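Local coordinates for protein beta-galactosidase/beta-glucuronidase (Faecalibacterium prausnitzii L2-6, PDB 6MVF) that binds flavin mononucleotide and, as a member of glycosyl hydrolase family 2, probably cleaves beta-glucuronides, at residues Ala95-Asp99 with Val138-Thr143; Gly182-Thr186 with Phe197-Phe202; Glu507-Ala511 with Arg564-Phe568. One frame throughout, in Å; residues are numbered along the deposited sequence.

Contact 1: residues Ala95-Asp99 with Val138-Thr143; sequences AAALD and VSNEDT
Leu98 and Asp99 both direct their backbone N-H groups at one acceptor, the carbonyl oxygen of Ser139. The tight part of the contact rests on two bonds: Leu98 N lies 2.8 Å from Ser139 O and stands well above that carbonyl plane, and in return Ser139 N donates to Asp99 O over 2.8 Å. Asp99 N is a weak second donor to Ser139 O, its bond bent to 122° at the hydrogen. Two consecutive residues facing one define a classic beta bulge, here where strand 99-104 begins to pair antiparallel with the end of strand 131-139 in the sugar-binding domain of this family 2 hydrolase. A cis peptide bond between Ala97 and Leu98 leads into it. The buried side is closely filled: Val138 turns CG1 against the Ala97 carbonyl, and Leu98 CG slants across Asn140, 4.2 Å from Asn140 CB. With chi1 at 70°, the Asn140 amide swings away from Leu98, and its OD1 accepts from Thr69 N. The side carrying Asp99 and Ser139 is looser, with Asp99 CB and Ser139 CB 4.5 Å apart and Asp99 OD2 no closer than 4.4 Å to Thr143 CG2. Ser139 OG accepts from Glu141 N at 3.2 Å, an ST turn where the chain leaves the strand. Beyond the turn, the exposed Asp142 forms a salt bridge with Lys365.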
loop_
_atom_site.group_PDB
_atom_site.type_symbol
_atom_site.label_atom_id
_atom_site.label_comp_id
_atom_site.label_asym_id
_atom_site.label_seq_id
_atom_site.Cartn_x
_atom_site.Cartn_y
_atom_site.Cartn_z
ATOM N N ALA A 95 20.890 15.399 -12.828
ATOM C CA ALA A 95 20.991 16.703 -13.478
ATOM C C ALA A 95 21.615 17.713 -12.513
ATOM O O ALA A 95 21.330 17.713 -11.310
ATOM C CB ALA A 95 19.623 17.212 -13.972
ATOM N N ALA A 96 22.472 18.581 -13.030
ATOM C CA ALA A 96 23.089 19.630 -12.226
ATOM C C ALA A 96 23.054 20.917 -13.043
ATOM O O ALA A 96 23.826 21.077 -13.994
ATOM C CB ALA A 96 24.519 19.259 -11.820
ATOM N N ALA A 97 22.175 21.836 -12.663
ATOM C CA ALA A 97 21.919 23.031 -13.454
ATOM C C ALA A 97 22.779 24.172 -12.925
ATOM O O ALA A 97 22.589 24.593 -11.780
ATOM C CB ALA A 97 20.436 23.385 -13.385
ATOM N N LEU A 98 23.716 24.684 -13.740
ATOM C CA LEU A 98 23.952 24.342 -15.149
ATOM C C LEU A 98 25.288 23.636 -15.408
ATOM O O LEU A 98 25.501 23.043 -16.465
ATOM C CB LEU A 98 23.939 25.611 -15.985
ATOM C CG LEU A 98 22.633 26.372 -16.005
ATOM C CD1 LEU A 98 22.827 27.671 -16.782
ATOM C CD2 LEU A 98 21.542 25.495 -16.632
ATOM N N ASP A 99 26.185 23.740 -14.431
ATOM C CA ASP A 99 27.594 23.390 -14.550
ATOM C C ASP A 99 28.010 22.802 -13.215
ATOM O O ASP A 99 27.608 23.321 -12.171
ATOM C CB ASP A 99 28.424 24.639 -14.883
ATOM C CG ASP A 99 29.816 24.316 -15.404
ATOM O OD1 ASP A 99 30.181 23.119 -15.450
ATOM O OD2 ASP A 99 30.552 25.270 -15.771
ATOM N N VAL A 138 27.929 23.399 -7.946
ATOM C CA VAL A 138 26.969 23.634 -9.015
ATOM C C VAL A 138 26.880 25.133 -9.274
ATOM O O VAL A 138 26.749 25.920 -8.336
ATOM C CB VAL A 138 25.583 23.071 -8.651
ATOM C CG1 VAL A 138 24.584 23.314 -9.783
ATOM C CG2 VAL A 138 25.687 21.613 -8.315
ATOM N N SER A 139 26.925 25.525 -10.536
ATOM C CA SER A 139 26.810 26.925 -10.913
ATOM C C SER A 139 25.757 27.078 -11.999
ATOM O O SER A 139 25.815 26.384 -13.021
ATOM C CB SER A 139 28.142 27.474 -11.412
ATOM O OG SER A 139 27.953 28.787 -11.928
ATOM N N ASN A 140 24.810 28.000 -11.793
ATOM C CA ASN A 140 23.877 28.372 -12.851
ATOM C C ASN A 140 24.208 29.737 -13.465
ATOM O O ASN A 140 23.328 30.410 -14.017
ATOM C CB ASN A 140 22.437 28.319 -12.339
ATOM C CG ASN A 140 22.115 29.418 -11.338
ATOM O OD1 ASN A 140 22.991 29.933 -10.651
ATOM N ND2 ASN A 140 20.831 29.766 -11.247
ATOM N N GLU A 141 25.473 30.149 -13.389
ATOM C CA GLU A 141 25.947 31.363 -14.041
ATOM C C GLU A 141 26.227 31.104 -15.516
ATOM O O GLU A 141 26.555 29.978 -15.916
ATOM C CB GLU A 141 27.216 31.875 -13.352
ATOM C CG GLU A 141 26.953 32.606 -12.034
ATOM C CD GLU A 141 28.200 32.791 -11.162
ATOM O OE1 GLU A 141 28.894 31.783 -10.822
ATOM O OE2 GLU A 141 28.470 33.961 -10.806
ATOM N N ASP A 142 26.090 32.162 -16.324
ATOM C CA ASP A 142 26.455 32.125 -17.743
ATOM C C ASP A 142 27.946 31.818 -17.928
ATOM O O ASP A 142 28.768 32.083 -17.047
ATOM C CB ASP A 142 26.106 33.469 -18.384
ATOM C CG ASP A 142 25.971 33.395 -19.896
ATOM O OD1 ASP A 142 26.141 32.298 -20.478
ATOM O OD2 ASP A 142 25.676 34.450 -20.502
ATOM N N THR A 143 28.300 31.221 -19.061
ATOM C CA THR A 143 29.690 30.977 -19.425
ATOM C C THR A 143 29.826 31.143 -20.928
ATOM O O THR A 143 28.829 31.083 -21.654
ATOM C CB THR A 143 30.203 29.576 -19.052
ATOM O OG1 THR A 143 29.904 28.660 -20.112
ATOM C CG2 THR A 143 29.620 29.065 -17.737
#

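Contact 2: residues Gly182-Thr186 with Phe197-Phe202; sequences GIMVT and FEIKSF. With FMN (flavin mononucleotide), chain G.
Met184 and Phe202 reach the same flavin by different turns of the side chain. In Met184, CG sits between the backbone N and the carbonyl carbon (chi1 65°) and the chain bends again at chi3 (-63°), which lays SD against the face of the dimethylbenzene ring, 3.7 Å from FMN C8. In Phe202, CG is anti to the carbonyl carbon (chi1 -56°), and one face of the phenyl ring lies against the flavin, offset so that FMN C4A is toward the ring's rim; CE2 approaches FMN N5 to 3.4 Å. Between the two residues the sulphur meets the phenyl ring at its edge, Met184 SD to Phe202 CZ 4.3 Å, and together they line one side of the isoalloxazine. Replacing Phe202 by alanine removes this aromatic face and is likely to leave the pyrimidine end of the flavin poorly covered there and Met184 SD without its neighbour at the ring edge. The backbone pairing is regular: Met184 N and Lys200 O bond almost straight at 2.8 Å, and Thr186 N donates to Glu198 O at 2.7 Å. On the other face Ile183 and Ile199 lie side by side, Ile183 CD1 to Ile199 CG2 3.9 Å, while Val185 CG1 meets the edge of the Phe197 ring at CD2, 4.1 Å away; strands 211-217, 254-262 and 265-274 cover this largely apolar side. Asp174 and Tyr177 add hydrogen bonds to the cofactor. The arrangement is an antiparallel beta hairpin, one face packed in the domain and the other, through Met184 and Phe202, forming part of the FMN pocket.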
loop_
_atom_site.group_PDB
_atom_site.type_symbol
_atom_site.label_atom_id
_atom_site.label_comp_id
_atom_site.label_asym_id
_atom_site.label_seq_id
_atom_site.Cartn_x
_atom_site.Cartn_y
_atom_site.Cartn_z
ATOM N N GLY A 182 23.350 1.678 -20.962
ATOM C CA GLY A 182 24.110 0.477 -21.244
ATOM C C GLY A 182 23.469 -0.453 -22.249
ATOM O O GLY A 182 24.036 -1.510 -22.541
ATOM N N ILE A 183 22.311 -0.095 -22.793
ATOM C CA ILE A 183 21.613 -0.947 -23.751
ATOM C C ILE A 183 20.821 -0.053 -24.701
ATOM O O ILE A 183 20.234 0.954 -24.289
ATOM C CB ILE A 183 20.725 -1.975 -23.011
ATOM C CG1 ILE A 183 20.164 -3.019 -23.969
ATOM C CG2 ILE A 183 19.610 -1.288 -22.248
ATOM C CD1 ILE A 183 19.541 -4.192 -23.257
ATOM N N MET A 184 20.858 -0.389 -25.986
ATOM C CA MET A 184 20.028 0.269 -26.981
ATOM C C MET A 184 19.154 -0.761 -27.697
ATOM O O MET A 184 19.583 -1.892 -27.970
ATOM C CB MET A 184 20.876 1.068 -27.970
ATOM C CG MET A 184 21.793 0.244 -28.819
ATOM S SD MET A 184 22.783 1.313 -29.873
ATOM C CE MET A 184 21.532 2.093 -30.907
ATOM N N VAL A 185 17.908 -0.376 -27.957
ATOM C CA VAL A 185 16.892 -1.294 -28.455
ATOM C C VAL A 185 16.174 -0.613 -29.604
ATOM O O VAL A 185 15.566 0.445 -29.417
ATOM C CB VAL A 185 15.885 -1.704 -27.358
ATOM C CG1 VAL A 185 14.923 -2.755 -27.882
ATOM C CG2 VAL A 185 16.608 -2.195 -26.071
ATOM N N THR A 186 16.220 -1.225 -30.779
ATOM C CA THR A 186 15.484 -0.721 -31.926
ATOM C C THR A 186 14.378 -1.700 -32.279
ATOM O O THR A 186 14.640 -2.734 -32.902
ATOM C CB THR A 186 16.428 -0.511 -33.112
ATOM O OG1 THR A 186 17.521 0.327 -32.709
ATOM C CG2 THR A 186 15.694 0.130 -34.277
ATOM N N PHE A 197 13.543 -6.842 -32.536
ATOM C CA PHE A 197 14.188 -5.983 -31.551
ATOM C C PHE A 197 15.665 -6.150 -31.830
ATOM O O PHE A 197 16.252 -7.162 -31.435
ATOM C CB PHE A 197 13.860 -6.391 -30.117
ATOM C CG PHE A 197 12.406 -6.295 -29.780
ATOM C CD1 PHE A 197 11.481 -7.147 -30.365
ATOM C CD2 PHE A 197 11.958 -5.349 -28.863
ATOM C CE1 PHE A 197 10.123 -7.043 -30.042
ATOM C CE2 PHE A 197 10.602 -5.242 -28.528
ATOM C CZ PHE A 197 9.682 -6.089 -29.103
ATOM N N GLU A 198 16.250 -5.211 -32.560
ATOM C CA GLU A 198 17.696 -5.163 -32.656
ATOM C C GLU A 198 18.197 -4.567 -31.362
ATOM O O GLU A 198 17.801 -3.461 -30.991
ATOM C CB GLU A 198 18.145 -4.335 -33.851
ATOM C CG GLU A 198 17.576 -4.834 -35.159
ATOM C CD GLU A 198 17.785 -3.841 -36.296
ATOM O OE1 GLU A 198 18.941 -3.736 -36.775
ATOM O OE2 GLU A 198 16.802 -3.157 -36.693
ATOM N N ILE A 199 19.041 -5.307 -30.666
ATOM C CA ILE A 199 19.528 -4.942 -29.346
ATOM C C ILE A 199 21.050 -4.912 -29.377
ATOM O O ILE A 199 21.687 -5.792 -29.976
ATOM C CB ILE A 199 19.025 -5.954 -28.294
ATOM C CG1 ILE A 199 17.501 -6.024 -28.323
ATOM C CG2 ILE A 199 19.546 -5.615 -26.894
ATOM C CD1 ILE A 199 16.994 -7.298 -27.714
ATOM N N LYS A 200 21.629 -3.904 -28.737
ATOM C CA LYS A 200 23.045 -3.930 -28.403
ATOM C C LYS A 200 23.224 -3.460 -26.968
ATOM O O LYS A 200 22.645 -2.447 -26.564
ATOM C CB LYS A 200 23.871 -3.063 -29.362
ATOM C CG LYS A 200 25.397 -3.217 -29.189
ATOM C CD LYS A 200 26.108 -3.184 -30.552
ATOM C CE LYS A 200 27.617 -2.931 -30.450
ATOM N NZ LYS A 200 27.985 -1.589 -31.034
ATOM N N SER A 201 24.000 -4.202 -26.195
ATOM C CA SER A 201 24.406 -3.772 -24.865
ATOM C C SER A 201 25.924 -3.627 -24.839
ATOM O O SER A 201 26.628 -4.050 -25.760
ATOM C CB SER A 201 23.928 -4.748 -23.787
ATOM O OG SER A 201 24.483 -6.041 -23.976
ATOM N N PHE A 202 26.433 -3.019 -23.773
ATOM C CA PHE A 202 27.837 -2.629 -23.712
ATOM C C PHE A 202 28.395 -3.024 -22.359
ATOM O O PHE A 202 27.905 -2.564 -21.325
ATOM C CB PHE A 202 27.994 -1.130 -23.957
ATOM C CG PHE A 202 27.385 -0.685 -25.249
ATOM C CD1 PHE A 202 28.102 -0.773 -26.433
ATOM C CD2 PHE A 202 26.082 -0.212 -25.291
ATOM C CE1 PHE A 202 27.538 -0.388 -27.634
ATOM C CE2 PHE A 202 25.514 0.186 -26.486
ATOM C CZ PHE A 202 26.244 0.094 -27.660
HETATM N N1 FMN G . 29.214 2.778 -26.560
HETATM C C2 FMN G . 29.569 2.400 -25.330
HETATM O O2 FMN G . 30.726 2.059 -25.074
HETATM N N3 FMN G . 28.730 2.385 -24.318
HETATM C C4 FMN G . 27.482 2.716 -24.431
HETATM O O4 FMN G . 26.709 2.700 -23.486
HETATM C C4A FMN G . 27.027 3.114 -25.719
HETATM N N5 FMN G . 25.777 3.462 -25.832
HETATM C C5A FMN G . 25.287 3.844 -26.994
HETATM C C6 FMN G . 23.965 4.196 -27.077
HETATM C C7 FMN G . 23.439 4.582 -28.258
HETATM C C7M FMN G . 22.013 4.964 -28.337
HETATM C C8 FMN G . 24.294 4.645 -29.437
HETATM C C8M FMN G . 23.727 5.089 -30.739
HETATM C C9 FMN G . 25.621 4.287 -29.348
HETATM C C9A FMN G . 26.155 3.878 -28.164
HETATM N N10 FMN G . 27.498 3.548 -28.064
HETATM C C10 FMN G . 27.970 3.141 -26.817
HETATM C "C1'" FMN G . 28.272 3.580 -29.297
HETATM C "C2'" FMN G . 29.417 4.538 -29.524
HETATM O "O2'" FMN G . 28.749 5.662 -30.038
HETATM C "C3'" FMN G . 30.362 4.089 -30.617
HETATM O "O3'" FMN G . 30.211 2.703 -30.830
HETATM C "C4'" FMN G . 31.828 4.280 -30.300
HETATM O "O4'" FMN G . 31.998 3.873 -28.951
HETATM C "C5'" FMN G . 32.349 5.698 -30.537
HETATM O "O5'" FMN G . 32.359 6.454 -29.340
HETATM P P FMN G . 32.510 8.031 -29.289
HETATM O O1P FMN G . 33.216 8.227 -28.008
HETATM O O2P FMN G . 33.281 8.387 -30.526
HETATM O O3P FMN G . 31.162 8.668 -29.321
HETATM O O HOH W 1 14.269 -4.137 -35.362
#

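Contact 3: residues Glu507-Ala511 with Arg564-Phe568; sequences EEYQA and RKDSF
Glu507 reaches from helix 507-522 to residues 564-568, where its OE1 accepts the backbone N-H of Asp566 at 2.9 Å through the anti lone pair. CG is anti to the backbone N (chi1 -171°) and the chain stays extended, carrying the carboxylate over that of Asp566; the two flat groups are stacked with planes 24° apart, Glu507 OE1 and Asp566 OD1 separated by 3.5 Å. One water donates to both Glu507 OE2 and Asp566 OD2. A second water joins the helices further along: it accepts from Ser567 OG at 2.9 Å and donates to Gln510 OE1 and to Glu507 O. In the next shell, Arg587 forms a salt bridge with Glu507, Gly585 N donates to Asp566 OD2, and Cys489 O and Gly555 O accept hydrogen bonds from Gln510 NE2. Lys565 runs across Gln510, its CD 3.7 Å from Gln510 OE1, to a salt bridge with Asp537. Two helices of the TIM barrel domain are thus joined largely through polar groups and water. The adjacent carboxylates are like charges in a buried place, and Arg587 with the N-H donors probably offsets much of their repulsion.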
loop_
_atom_site.group_PDB
_atom_site.type_symbol
_atom_site.label_atom_id
_atom_site.label_comp_id
_atom_site.label_asym_id
_atom_site.label_seq_id
_atom_site.Cartn_x
_atom_site.Cartn_y
_atom_site.Cartn_z
ATOM N N GLU A 507 -9.237 36.173 -19.560
ATOM C CA GLU A 507 -9.506 34.765 -19.830
ATOM C C GLU A 507 -10.362 34.606 -21.079
ATOM O O GLU A 507 -10.213 33.636 -21.824
ATOM C CB GLU A 507 -10.196 34.131 -18.610
ATOM C CG GLU A 507 -10.330 32.623 -18.672
ATOM C CD GLU A 507 -10.925 31.965 -17.409
ATOM O OE1 GLU A 507 -10.901 30.712 -17.375
ATOM O OE2 GLU A 507 -11.410 32.667 -16.472
ATOM N N GLU A 508 -11.263 35.554 -21.326
ATOM C CA GLU A 508 -12.132 35.461 -22.485
ATOM C C GLU A 508 -11.341 35.604 -23.779
ATOM O O GLU A 508 -11.641 34.936 -24.769
ATOM C CB GLU A 508 -13.231 36.530 -22.401
ATOM C CG GLU A 508 -14.334 36.265 -21.367
ATOM C CD GLU A 508 -13.862 36.416 -19.906
ATOM O OE1 GLU A 508 -12.944 37.233 -19.668
ATOM O OE2 GLU A 508 -14.401 35.712 -19.000
ATOM N N TYR A 509 -10.323 36.464 -23.800
ATOM C CA TYR A 509 -9.633 36.677 -25.067
ATOM C C TYR A 509 -8.750 35.491 -25.404
ATOM O O TYR A 509 -8.617 35.122 -26.574
ATOM C CB TYR A 509 -8.805 37.970 -25.050
ATOM C CG TYR A 509 -8.132 38.213 -26.382
ATOM C CD1 TYR A 509 -8.836 38.763 -27.455
ATOM C CD2 TYR A 509 -6.812 37.837 -26.589
ATOM C CE1 TYR A 509 -8.225 38.946 -28.690
ATOM C CE2 TYR A 509 -6.197 38.008 -27.814
ATOM C CZ TYR A 509 -6.901 38.566 -28.862
ATOM O OH TYR A 509 -6.265 38.746 -30.072
ATOM N N GLN A 510 -8.146 34.886 -24.389
ATOM C CA GLN A 510 -7.359 33.691 -24.631
ATOM C C GLN A 510 -8.229 32.553 -25.137
ATOM O O GLN A 510 -7.778 31.756 -25.965
ATOM C CB GLN A 510 -6.627 33.299 -23.365
ATOM C CG GLN A 510 -5.569 32.236 -23.555
ATOM C CD GLN A 510 -5.296 31.467 -22.247
ATOM O OE1 GLN A 510 -6.210 31.236 -21.459
ATOM N NE2 GLN A 510 -4.036 31.093 -22.010
ATOM N N ALA A 511 -9.485 32.482 -24.685
ATOM C CA ALA A 511 -10.397 31.445 -25.174
ATOM C C ALA A 511 -10.783 31.684 -26.629
ATOM O O ALA A 511 -10.888 30.727 -27.404
ATOM C CB ALA A 511 -11.648 31.357 -24.294
ATOM N N ARG A 564 -7.972 24.765 -14.314
ATOM C CA ARG A 564 -8.079 24.687 -15.756
ATOM C C ARG A 564 -8.752 25.949 -16.277
ATOM O O ARG A 564 -9.896 26.258 -15.901
ATOM C CB ARG A 564 -8.877 23.452 -16.141
ATOM C CG ARG A 564 -8.195 22.149 -15.767
ATOM C CD ARG A 564 -9.217 21.045 -15.535
ATOM N NE ARG A 564 -8.576 19.757 -15.299
ATOM C CZ ARG A 564 -7.943 19.440 -14.171
ATOM N NH1 ARG A 564 -7.876 20.322 -13.171
ATOM N NH2 ARG A 564 -7.361 18.245 -14.048
ATOM N N LYS A 565 -8.047 26.682 -17.138
ATOM C CA LYS A 565 -8.646 27.869 -17.710
ATOM C C LYS A 565 -9.695 27.467 -18.742
ATOM O O LYS A 565 -9.818 26.301 -19.124
ATOM C CB LYS A 565 -7.570 28.755 -18.321
ATOM C CG LYS A 565 -6.495 29.156 -17.343
ATOM C CD LYS A 565 -5.445 29.970 -18.037
ATOM C CE LYS A 565 -4.236 30.108 -17.167
ATOM N NZ LYS A 565 -3.147 30.741 -17.959
ATOM N N ASP A 566 -10.479 28.446 -19.190
ATOM C CA ASP A 566 -11.529 28.126 -20.153
ATOM C C ASP A 566 -10.936 27.631 -21.473
ATOM O O ASP A 566 -11.573 26.845 -22.182
ATOM C CB ASP A 566 -12.444 29.343 -20.360
ATOM C CG ASP A 566 -13.438 29.566 -19.180
ATOM O OD1 ASP A 566 -13.605 28.681 -18.287
ATOM O OD2 ASP A 566 -14.060 30.654 -19.158
ATOM N N SER A 567 -9.708 28.055 -21.795
ATOM C CA SER A 567 -9.021 27.567 -22.989
ATOM C C SER A 567 -8.801 26.071 -22.937
ATOM O O SER A 567 -8.762 25.417 -23.986
ATOM C CB SER A 567 -7.662 28.254 -23.151
ATOM O OG SER A 567 -7.817 29.577 -23.604
ATOM N N PHE A 568 -8.586 25.530 -21.734
ATOM C CA PHE A 568 -8.412 24.096 -21.572
ATOM C C PHE A 568 -9.612 23.333 -22.128
ATOM O O PHE A 568 -9.450 22.351 -22.859
ATOM C CB PHE A 568 -8.185 23.801 -20.095
ATOM C CG PHE A 568 -8.254 22.349 -19.730
ATOM C CD1 PHE A 568 -9.488 21.731 -19.494
ATOM C CD2 PHE A 568 -7.082 21.610 -19.573
ATOM C CE1 PHE A 568 -9.541 20.400 -19.153
ATOM C CE2 PHE A 568 -7.128 20.279 -19.214
ATOM C CZ PHE A 568 -8.350 19.667 -19.006
HETATM O O HOH W 2 -8.843 31.028 -21.275
HETATM O O HOH W 3 -13.971 32.067 -16.281
#

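How the contacts relate
The three contacts follow one another along the chain and fall in three different parts of it: contact 1 in the sugar-binding domain, contact 2 in the region that follows it, contact 3 in the TIM barrel domain. None touches another. Contacts 1 and 2 come nearest, about 16 Å between closest atoms and about 32 Å between centres, while contacts 2 and 3 lie on opposite sides of the chain's centre, their centres about 45 Å apart. Contact 2 alone carries residues of the flavin pocket, whose remaining wall includes Lys379, Ile383, Tyr386 and Leu423 from the barrel domain. Contact 1 is also tied to that domain, by Lys365, but lies away from the flavin site.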